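Local coordinates for protein afamin (Homo sapiens, PDB 6FAK) that carries hydrophobic molecules in body fluids, binds vitamin E and keeps lipidated Wnt proteins soluble and active, at residues Q199-G204 with T480-R485; L349-Q354 with C449-A454; G430-T435 with F458-G463; N467-I470 with V474-C477. All coordinates share one frame; numbering follows the deposited sequence. Where two conformers were deposited one is given.

Overall arrangement
All four contacts gather around helix 446-462 and the loop and helices that follow it. Contacts 1 and 2 join the second albumin repeat to the third, whereas contacts 3 and 4 lie within the third. Contacts 1, 2 and 3 have centres 11 to 15 Å apart and touch one another; contact 4 lies about 12 Å from contact 1 and 14 Å from contact 3, centre to centre. Contacts 2 and 3 share helix 446-462 and alternate along the chain. All three other contacts fall inside the loop that contact 1 closes. Contacts 1 and 2 together supply six of the residues around a bound polyether, probably from the crystallisation liquor, which is consistent with a pocket between the repeats.

Contact 1: residues Q199-G204 with T480-R485; sequences QKHVCG and TNFAFR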
# COMPACT_ATOMS: atom_id res chain seq x y z
N GLN A 199 2.27 1.43 -3.09
CA GLN A 199 2.82 0.57 -4.15
C GLN A 199 1.92 -0.67 -4.46
O GLN A 199 1.67 -0.95 -5.63
CB GLN A 199 4.24 0.17 -3.76
CG GLN A 199 5.16 1.35 -3.84
CD GLN A 199 6.48 1.17 -3.14
OE1 GLN A 199 6.79 0.10 -2.61
NE2 GLN A 199 7.26 2.22 -3.14
N LYS A 200 1.37 -1.30 -3.44
CA LYS A 200 0.42 -2.39 -3.63
C LYS A 200 -0.86 -1.90 -4.31
O LYS A 200 -1.41 -2.61 -5.11
CB LYS A 200 0.02 -3.04 -2.29
CG LYS A 200 1.18 -3.79 -1.66
CD LYS A 200 0.88 -4.17 -0.23
CE LYS A 200 -0.11 -5.31 -0.19
NZ LYS A 200 -0.09 -5.98 1.15
N HIS A 201 -1.31 -0.70 -3.95
CA HIS A 201 -2.48 -0.11 -4.56
C HIS A 201 -2.26 0.12 -6.09
O HIS A 201 -3.06 -0.27 -6.89
CB HIS A 201 -2.77 1.21 -3.85
CG HIS A 201 -4.06 1.84 -4.23
ND1 HIS A 201 -5.28 1.27 -3.94
CD2 HIS A 201 -4.33 3.00 -4.87
CE1 HIS A 201 -6.25 2.07 -4.36
NE2 HIS A 201 -5.70 3.12 -4.93
N VAL A 202 -1.17 0.77 -6.45
CA VAL A 202 -0.90 1.03 -7.85
C VAL A 202 -0.64 -0.29 -8.63
O VAL A 202 -1.18 -0.49 -9.75
CB VAL A 202 0.27 1.99 -8.01
CG1 VAL A 202 0.64 2.17 -9.49
CG2 VAL A 202 -0.09 3.34 -7.43
N CYS A 203 0.16 -1.19 -8.07
CA CYS A 203 0.44 -2.46 -8.76
C CYS A 203 -0.82 -3.32 -8.95
O CYS A 203 -1.00 -3.90 -10.01
CB CYS A 203 1.54 -3.29 -8.08
SG CYS A 203 3.11 -2.39 -8.02
N GLY A 204 -1.66 -3.38 -7.92
CA GLY A 204 -2.94 -4.09 -7.99
C GLY A 204 -3.80 -3.53 -9.09
O GLY A 204 -4.38 -4.27 -9.85
N THR A 480 -14.72 -3.95 -10.66
CA THR A 480 -15.49 -3.04 -11.48
C THR A 480 -15.35 -1.65 -10.88
O THR A 480 -16.01 -1.30 -9.87
CB THR A 480 -16.98 -3.45 -11.60
OG1 THR A 480 -17.12 -4.88 -11.45
CG2 THR A 480 -17.58 -2.99 -12.94
N ASN A 481 -14.40 -0.92 -11.47
CA ASN A 481 -14.31 0.54 -11.50
C ASN A 481 -13.38 1.00 -10.39
O ASN A 481 -13.73 0.98 -9.21
CB ASN A 481 -15.69 1.24 -11.44
CG ASN A 481 -15.70 2.60 -12.16
OD1 ASN A 481 -14.67 3.30 -12.24
ND2 ASN A 481 -16.86 2.97 -12.70
N PHE A 482 -12.16 1.31 -10.78
CA PHE A 482 -11.16 1.74 -9.85
C PHE A 482 -11.55 2.98 -9.05
O PHE A 482 -11.49 3.00 -7.83
CB PHE A 482 -9.87 1.94 -10.66
CG PHE A 482 -8.73 2.35 -9.85
CD1 PHE A 482 -8.12 1.44 -8.99
CD2 PHE A 482 -8.30 3.65 -9.88
CE1 PHE A 482 -7.06 1.83 -8.19
CE2 PHE A 482 -7.24 4.05 -9.08
CZ PHE A 482 -6.61 3.13 -8.23
N ALA A 483 -11.95 4.03 -9.76
CA ALA A 483 -12.28 5.29 -9.13
C ALA A 483 -13.49 5.23 -8.18
O ALA A 483 -13.53 5.92 -7.20
CB ALA A 483 -12.51 6.37 -10.19
N PHE A 484 -14.46 4.38 -8.48
CA PHE A 484 -15.69 4.22 -7.71
C PHE A 484 -15.66 2.99 -6.77
O PHE A 484 -16.69 2.63 -6.19
CB PHE A 484 -16.89 4.11 -8.65
CG PHE A 484 -17.22 5.43 -9.31
CD1 PHE A 484 -16.64 5.77 -10.51
CD2 PHE A 484 -18.03 6.36 -8.67
CE1 PHE A 484 -16.91 7.01 -11.11
CE2 PHE A 484 -18.28 7.60 -9.26
CZ PHE A 484 -17.72 7.91 -10.49
N ARG A 485 -14.49 2.43 -6.57
CA ARG A 485 -14.34 1.29 -5.65
C ARG A 485 -14.75 1.59 -4.17
O ARG A 485 -15.45 0.81 -3.56
CB ARG A 485 -12.90 0.77 -5.75
CG ARG A 485 -12.63 -0.42 -4.87
CD ARG A 485 -11.57 -1.30 -5.52
NE ARG A 485 -10.29 -0.63 -5.57
CZ ARG A 485 -9.17 -1.12 -6.12
NH1 ARG A 485 -9.17 -2.31 -6.75
NH2 ARG A 485 -8.07 -0.42 -6.03
O HOH W 1 -5.58 -1.33 -6.24
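His201 meets two side chains of the 480-485 loop at once. Its NE2 lies 3.4 Å from Phe482 CZ, and its CE1 lies 3.5 Å from Arg485 NH2. The imidazole and the phenyl ring are neither stacked nor edge-to-face: their centroids are 5.3 Å apart and the planes make 41°. The imidazole carbon reaches the guanidinium at its edge, near its plane, the two flat groups being turned 57° against each other. A water supplies the polar link between the segments, accepting from Arg485 NH2 at 2.7 Å and donating to the backbone His201 O at 2.8 Å; it also sits in the plane of the Phe482 ring, at its edge. This is an interface between albumin repeats: helix 177-209 carries His201 within the region mapped as the pocket for hydrophobic ligands, and the loop belongs to the third repeat. His201 and Phe482 both line the site of a bound polyether, probably from the crystallisation liquor, whose O1 is hydrogen-bonded to His201 NE2. With an alanine here, that ether oxygen would probably be left without its nitrogen partner and a gap would open beside Phe482 CZ. The imidazole gets there because His201 CG stands anti to the backbone N (chi1 -171°), which carries the ring across to the loop. In the next shell, His201 ND1 packs 3.4 Å from Gly459 CA of helix 446-462. Phe482 also touches Ala205 and Phe209 further along helix 177-209, and a type I turn from Phe482 to Arg485 sets both loop side chains facing the histidine.

Contact 2: residues L349-Q354 with C449-A454; sequences LLRIVQ and CVDNLA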
# COMPACT_ATOMS: atom_id res chain seq x y z
N LEU A 349 -10.45 12.95 -8.28
CA LEU A 349 -10.09 13.44 -9.62
C LEU A 349 -10.42 12.40 -10.70
O LEU A 349 -10.91 12.76 -11.72
CB LEU A 349 -8.63 13.78 -9.70
CG LEU A 349 -8.23 14.98 -8.84
CD1 LEU A 349 -6.74 15.03 -8.68
CD2 LEU A 349 -8.77 16.27 -9.42
N LEU A 350 -10.15 11.13 -10.43
CA LEU A 350 -10.47 10.09 -11.40
C LEU A 350 -11.96 9.86 -11.57
O LEU A 350 -12.38 9.55 -12.66
CB LEU A 350 -9.78 8.76 -11.04
CG LEU A 350 -8.26 8.95 -10.90
CD1 LEU A 350 -7.67 7.64 -10.39
CD2 LEU A 350 -7.62 9.39 -12.19
N ARG A 351 -12.76 10.01 -10.49
CA ARG A 351 -14.19 9.99 -10.63
C ARG A 351 -14.69 11.14 -11.57
O ARG A 351 -15.55 10.91 -12.43
CB ARG A 351 -14.91 10.04 -9.25
CG ARG A 351 -14.74 8.74 -8.46
CD ARG A 351 -15.61 8.78 -7.23
NE ARG A 351 -15.05 9.61 -6.19
CZ ARG A 351 -14.22 9.24 -5.21
NH1 ARG A 351 -13.71 8.03 -5.18
NH2 ARG A 351 -13.86 10.11 -4.29
N ILE A 352 -14.13 12.32 -11.38
CA ILE A 352 -14.43 13.48 -12.20
C ILE A 352 -14.09 13.23 -13.68
O ILE A 352 -14.89 13.56 -14.58
CB ILE A 352 -13.81 14.79 -11.60
CG1 ILE A 352 -14.61 15.12 -10.33
CG2 ILE A 352 -13.83 15.95 -12.60
CD1 ILE A 352 -13.95 16.11 -9.43
N VAL A 353 -12.95 12.61 -13.93
CA VAL A 353 -12.56 12.30 -15.30
C VAL A 353 -13.60 11.35 -15.93
O VAL A 353 -14.03 11.58 -17.08
CB VAL A 353 -11.14 11.72 -15.41
CG1 VAL A 353 -10.86 11.32 -16.85
CG2 VAL A 353 -10.07 12.71 -14.94
N GLN A 354 -14.02 10.32 -15.18
CA GLN A 354 -15.01 9.38 -15.70
C GLN A 354 -16.36 10.02 -15.97
O GLN A 354 -17.03 9.71 -16.98
CB GLN A 354 -15.19 8.22 -14.72
CG GLN A 354 -16.12 7.13 -15.21
CD GLN A 354 -15.55 6.45 -16.45
OE1 GLN A 354 -14.40 5.99 -16.43
NE2 GLN A 354 -16.32 6.44 -17.54
N CYS A 449 -6.61 14.19 1.98
CA CYS A 449 -5.83 13.28 2.81
C CYS A 449 -6.62 12.00 3.17
O CYS A 449 -6.16 10.88 2.95
CB CYS A 449 -5.34 14.03 4.06
SG CYS A 449 -4.29 13.08 5.18
N VAL A 450 -7.84 12.18 3.71
CA VAL A 450 -8.67 11.08 4.12
C VAL A 450 -9.04 10.17 2.91
O VAL A 450 -8.95 8.94 3.00
CB VAL A 450 -9.98 11.58 4.78
CG1 VAL A 450 -10.97 10.44 5.00
CG2 VAL A 450 -9.67 12.27 6.10
N ASP A 451 -9.47 10.77 1.81
CA ASP A 451 -9.96 9.94 0.71
C ASP A 451 -8.78 9.20 0.07
O ASP A 451 -8.93 8.05 -0.31
CB ASP A 451 -10.77 10.79 -0.27
CG ASP A 451 -11.60 9.95 -1.26
OD1 ASP A 451 -12.28 8.98 -0.89
OD2 ASP A 451 -11.58 10.25 -2.46
N ASN A 452 -7.61 9.84 -0.01
CA ASN A 452 -6.39 9.21 -0.52
C ASN A 452 -5.99 7.99 0.34
O ASN A 452 -5.70 6.90 -0.19
CB ASN A 452 -5.23 10.20 -0.56
CG ASN A 452 -5.23 11.11 -1.82
OD1 ASN A 452 -5.83 10.81 -2.85
ND2 ASN A 452 -4.51 12.23 -1.72
N LEU A 453 -5.93 8.18 1.65
CA LEU A 453 -5.52 7.11 2.54
C LEU A 453 -6.56 6.03 2.71
O LEU A 453 -6.20 4.87 2.77
CB LEU A 453 -5.10 7.63 3.90
CG LEU A 453 -3.79 8.42 3.96
CD1 LEU A 453 -3.54 8.81 5.41
CD2 LEU A 453 -2.61 7.63 3.45
N ALA A 454 -7.83 6.40 2.78
CA ALA A 454 -8.91 5.40 2.81
C ALA A 454 -8.96 4.49 1.59
O ALA A 454 -9.23 3.27 1.72
CB ALA A 454 -10.28 6.07 2.98
O HOH W 2 -12.35 7.18 -2.82
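Arg351 and Asp451 reach toward each other from facing helices and form a buried salt bridge. Arg351 NH2 donates to Asp451 OD2 at 2.9 Å with an N-H...O angle of 148°, so the bond is moderately bent. The donor comes to the syn side of OD2 but well out of the carboxylate plane, and the two flat groups are turned 60° against each other, an arrangement in which one nitrogen and one oxygen carry the direct link, not a coplanar pair. A bend at chi3 (-77°) turns the end of the arginine toward the aspartate. The other branch is bridged by a water, which accepts from Arg351 NH1 at 2.9 Å and lies 2.6 Å from Asp451 OD1 as a probable donor. The pair joins helix 346-363 of the second albumin repeat to helix 446-462 of the third, with Leu350, Cys449, Asn452 and Leu453 of the same two segments lining the bound polyether. Each charged group has further partners. Arg351 NH2 is also in a salt bridge with Glu348, one turn back on its own helix, while NH1 probably donates to Ala483 O at 2.9 Å, holding the loop of contact 1. Asp451 OD2 is hydrogen-bonded to Ser345 OG, and OD1 takes a second salt bridge from Arg486. The buried carboxylate is thus bound by two arginines, which would be expected to stabilise its ionised form. The next residue, Asn452, has both ends of its amide engaged: OD1 accepts from Ile346 N and ND2 bonds to O5 of the polyether.

Contact 3: residues G430-T435 with F458-G463; sequences GEKMVT and FGELCG
Met433 and Phe458 come together because the methionine chain, with CG anti to the backbone N (chi1 -177°), folds at chi2 (63°) and again at the sulfur, swinging the terminal methyl across the gap. Met433 CE ends 3.4 Å from both Phe458 CZ and CE2, so the methyl sits about equally far from two neighbouring ring carbons in a close apolar contact, approaching the ring obliquely. Lys432 works differently: its chain is extended beyond CG and runs straight to the neighbouring helix, whereas Glu460 bends at chi2 (96°) to present its carboxylate. The two side chains cross at about a right angle, and Lys432 NZ stands 3.2 Å from Glu460 OE2 in a salt bridge. The same OE2 has a stronger partner in Lys200 of helix 177-209, so two lysines of different helices share one carboxylate oxygen. Replacing Glu460 by an alanine would probably leave the ammonium groups of Lys432 and Lys200 close together without the charge that now offsets them. Within helix 423-440, Thr435 OG1 donates to Glu431 O at 2.9 Å, from above the carbonyl plane, and that oxygen also accepts from Thr435 N. Between these segments the backbones stay well apart, the closest CA atoms, those of Met433 and Phe458, being 9.2 Å from each other, so here side chains make the contact. Around this pair, Tyr410 of helix 376-417 lies against Met433, Phe489 of helix 485-490 stacks with Phe458, and the Cys462-Cys478 disulfide ties the end of helix 446-462 to the end of helix 472-479.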
# COMPACT_ATOMS: atom_id res chain seq x y z
N GLY A 430 -9.02 -2.89 9.39
CA GLY A 430 -9.60 -1.96 10.32
C GLY A 430 -8.61 -0.92 10.84
O GLY A 430 -8.94 0.28 10.89
N GLU A 431 -7.41 -1.36 11.23
CA GLU A 431 -6.38 -0.42 11.70
C GLU A 431 -5.98 0.52 10.59
O GLU A 431 -5.93 1.73 10.80
CB GLU A 431 -5.12 -1.12 12.27
CG GLU A 431 -5.05 -1.12 13.80
CD GLU A 431 -4.85 0.26 14.44
OE1 GLU A 431 -5.47 0.54 15.48
OE2 GLU A 431 -4.05 1.08 13.94
N LYS A 432 -5.73 -0.02 9.40
CA LYS A 432 -5.43 0.81 8.25
C LYS A 432 -6.56 1.80 7.93
O LYS A 432 -6.30 2.97 7.64
CB LYS A 432 -5.12 -0.04 7.03
CG LYS A 432 -3.78 -0.71 7.15
CD LYS A 432 -3.51 -1.77 6.08
CE LYS A 432 -2.30 -2.64 6.47
NZ LYS A 432 -2.14 -3.87 5.64
N MET A 433 -7.81 1.37 8.02
CA MET A 433 -8.90 2.32 7.76
C MET A 433 -8.89 3.49 8.78
O MET A 433 -8.99 4.64 8.38
CB MET A 433 -10.24 1.63 7.76
CG MET A 433 -11.42 2.51 7.43
SD MET A 433 -11.33 3.22 5.77
CE MET A 433 -11.92 1.84 4.81
N VAL A 434 -8.69 3.20 10.06
CA VAL A 434 -8.81 4.23 11.08
C VAL A 434 -7.67 5.24 10.98
O VAL A 434 -7.86 6.39 11.31
CB VAL A 434 -9.06 3.63 12.48
CG1 VAL A 434 -7.80 3.14 13.14
CG2 VAL A 434 -9.77 4.64 13.33
N THR A 435 -6.52 4.78 10.51
CA THR A 435 -5.32 5.62 10.31
C THR A 435 -5.51 6.76 9.33
O THR A 435 -4.92 7.82 9.50
CB THR A 435 -4.15 4.72 9.94
OG1 THR A 435 -3.94 3.86 11.06
CG2 THR A 435 -2.88 5.50 9.68
N PHE A 458 -8.79 -0.55 0.32
CA PHE A 458 -9.47 -1.48 -0.61
C PHE A 458 -8.50 -1.98 -1.66
O PHE A 458 -8.66 -3.10 -2.19
CB PHE A 458 -10.83 -0.90 -1.10
CG PHE A 458 -11.74 -0.56 0.06
CD1 PHE A 458 -12.28 -1.59 0.87
CD2 PHE A 458 -11.96 0.75 0.45
CE1 PHE A 458 -13.08 -1.31 1.99
CE2 PHE A 458 -12.75 1.05 1.57
CZ PHE A 458 -13.31 0.02 2.34
N GLY A 459 -7.42 -1.24 -1.86
CA GLY A 459 -6.28 -1.76 -2.63
C GLY A 459 -5.57 -2.95 -2.02
O GLY A 459 -5.19 -3.87 -2.72
N GLU A 460 -5.40 -2.91 -0.70
CA GLU A 460 -4.86 -4.05 0.07
C GLU A 460 -5.81 -5.27 -0.00
O GLU A 460 -5.38 -6.41 -0.19
CB GLU A 460 -4.73 -3.64 1.54
CG GLU A 460 -3.64 -4.37 2.29
CD GLU A 460 -2.33 -3.61 2.35
OE1 GLU A 460 -2.30 -2.37 2.18
OE2 GLU A 460 -1.32 -4.29 2.59
N LEU A 461 -7.09 -5.00 0.20
CA LEU A 461 -8.14 -6.00 0.18
C LEU A 461 -8.28 -6.75 -1.15
O LEU A 461 -8.50 -7.94 -1.18
CB LEU A 461 -9.49 -5.30 0.46
CG LEU A 461 -10.79 -6.10 0.57
CD1 LEU A 461 -10.62 -7.23 1.54
CD2 LEU A 461 -11.89 -5.20 1.11
N CYS A 462 -8.20 -6.01 -2.25
CA CYS A 462 -8.51 -6.55 -3.54
C CYS A 462 -7.40 -7.38 -4.18
O CYS A 462 -7.66 -8.10 -5.14
CB CYS A 462 -8.94 -5.45 -4.49
SG CYS A 462 -10.51 -4.77 -3.91
N GLY A 463 -6.19 -7.26 -3.65
CA GLY A 463 -5.09 -8.12 -4.07
C GLY A 463 -4.13 -7.41 -5.01
O GLY A 463 -4.54 -6.49 -5.79

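Contact 4: residues N467-I470 with V474-C477; sequences NRTI and VDHC. With NAG (2-acetamido-2-deoxy-beta-D-glucopyranose), chain B.
Ile470, in the loop leading into helix 472-479, is held through its backbone by a side chain from inside that helix: Ile470 N donates to Asp475 OD1 at 2.8 Å. The bond is nearly straight, at 161°, and uses the syn lone pair of OD1. Asp475 CG lies beside its own backbone N (chi1 -64°), which turns the carboxylate back over the start of the helix toward the loop. Asp475 OD2 then packs 3.3 Å from Thr469 CA. A water completes the grip by donating to Asp475 OD1 at 2.7 Å and to Arg468 O at 2.8 Å. The helix so approached carries half of an albumin-type paired disulfide: neighbouring Cys477 and Cys478 bond to Cys488 and Cys462 respectively. Beside the polar link, Ile470 CD1 touches Val474 CG1 at 4.0 Å, the two side chains passing at a slant. The same methyl lies 4.1 Å above one face of the Arg468 guanidinium, offset toward its rim. That guanidinium is anchored elsewhere, NH1 meeting Glu425 in a salt bridge and donating to Leu461 O near the end of helix 446-462. At the far end of the loop, Asn467 ND2 is joined covalently to C1 of an N-acetylglucosamine at 1.5 Å, with Thr469 completing the Asn-X-Thr sequon of this N-glycosylation site.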
# COMPACT_ATOMS: atom_id res chain seq x y z
N ASN A 467 -6.46 -12.09 -8.43
CA ASN A 467 -7.84 -11.65 -8.40
C ASN A 467 -8.44 -12.49 -7.31
O ASN A 467 -8.59 -13.67 -7.47
CB ASN A 467 -8.51 -11.87 -9.76
CG ASN A 467 -7.89 -10.99 -10.82
OD1 ASN A 467 -7.75 -9.78 -10.62
ND2 ASN A 467 -7.47 -11.59 -11.92
N ARG A 468 -8.74 -11.90 -6.17
CA ARG A 468 -9.16 -12.72 -5.04
C ARG A 468 -10.64 -13.06 -5.20
O ARG A 468 -11.36 -12.36 -5.92
CB ARG A 468 -8.96 -11.98 -3.76
CG ARG A 468 -7.53 -11.53 -3.57
CD ARG A 468 -7.44 -10.80 -2.26
NE ARG A 468 -7.51 -11.72 -1.13
CZ ARG A 468 -7.42 -11.33 0.14
NH1 ARG A 468 -7.38 -10.03 0.46
NH2 ARG A 468 -7.41 -12.22 1.09
N THR A 469 -11.07 -14.15 -4.60
CA THR A 469 -12.45 -14.54 -4.65
C THR A 469 -12.89 -14.59 -3.18
O THR A 469 -12.73 -15.62 -2.51
CB THR A 469 -12.66 -15.92 -5.39
OG1 THR A 469 -11.78 -16.88 -4.84
CG2 THR A 469 -12.37 -15.81 -6.88
N ILE A 470 -13.45 -13.49 -2.71
CA ILE A 470 -13.90 -13.36 -1.34
C ILE A 470 -15.37 -13.72 -1.19
O ILE A 470 -15.71 -14.73 -0.57
CB ILE A 470 -13.52 -12.00 -0.81
CG1 ILE A 470 -11.96 -11.86 -0.88
CG2 ILE A 470 -14.10 -11.80 0.61
CD1 ILE A 470 -11.51 -10.44 -0.75
N VAL A 474 -18.26 -8.38 -2.73
CA VAL A 474 -16.90 -7.82 -2.58
C VAL A 474 -16.11 -7.92 -3.90
O VAL A 474 -15.42 -6.92 -4.30
CB VAL A 474 -16.11 -8.54 -1.44
CG1 VAL A 474 -14.64 -8.14 -1.47
CG2 VAL A 474 -16.68 -8.22 -0.09
N ASP A 475 -16.19 -9.08 -4.56
CA ASP A 475 -15.45 -9.32 -5.81
C ASP A 475 -15.91 -8.35 -6.89
O ASP A 475 -15.08 -7.79 -7.63
CB ASP A 475 -15.59 -10.75 -6.32
CG ASP A 475 -15.00 -11.79 -5.37
OD1 ASP A 475 -14.35 -11.40 -4.35
OD2 ASP A 475 -15.23 -12.99 -5.63
N HIS A 476 -17.23 -8.09 -6.92
CA HIS A 476 -17.80 -7.10 -7.84
C HIS A 476 -17.15 -5.71 -7.55
O HIS A 476 -16.72 -5.01 -8.49
CB HIS A 476 -19.34 -7.02 -7.71
CG HIS A 476 -19.92 -5.99 -8.59
ND1 HIS A 476 -20.07 -6.18 -9.95
CD2 HIS A 476 -20.21 -4.68 -8.36
CE1 HIS A 476 -20.49 -5.05 -10.50
NE2 HIS A 476 -20.57 -4.13 -9.56
N CYS A 477 -17.10 -5.30 -6.29
CA CYS A 477 -16.49 -4.03 -5.98
C CYS A 477 -14.99 -3.98 -6.31
O CYS A 477 -14.49 -2.90 -6.71
CB CYS A 477 -16.73 -3.60 -4.55
SG CYS A 477 -18.46 -3.21 -4.22
C1 NAG B . -6.83 -10.88 -13.02
C2 NAG B . -6.18 -11.89 -13.95
C3 NAG B . -5.52 -11.19 -15.12
C4 NAG B . -6.53 -10.29 -15.82
C5 NAG B . -7.22 -9.36 -14.82
C6 NAG B . -8.31 -8.53 -15.49
C7 NAG B . -5.07 -14.03 -13.41
C8 NAG B . -5.97 -14.68 -14.42
N2 NAG B . -5.21 -12.70 -13.22
O3 NAG B . -5.00 -12.15 -16.05
O4 NAG B . -5.87 -9.52 -16.84
O5 NAG B . -7.80 -10.11 -13.74
O6 NAG B . -9.34 -9.40 -15.99
O7 NAG B . -4.25 -14.67 -12.78
O HOH W 3 -12.10 -9.96 -4.71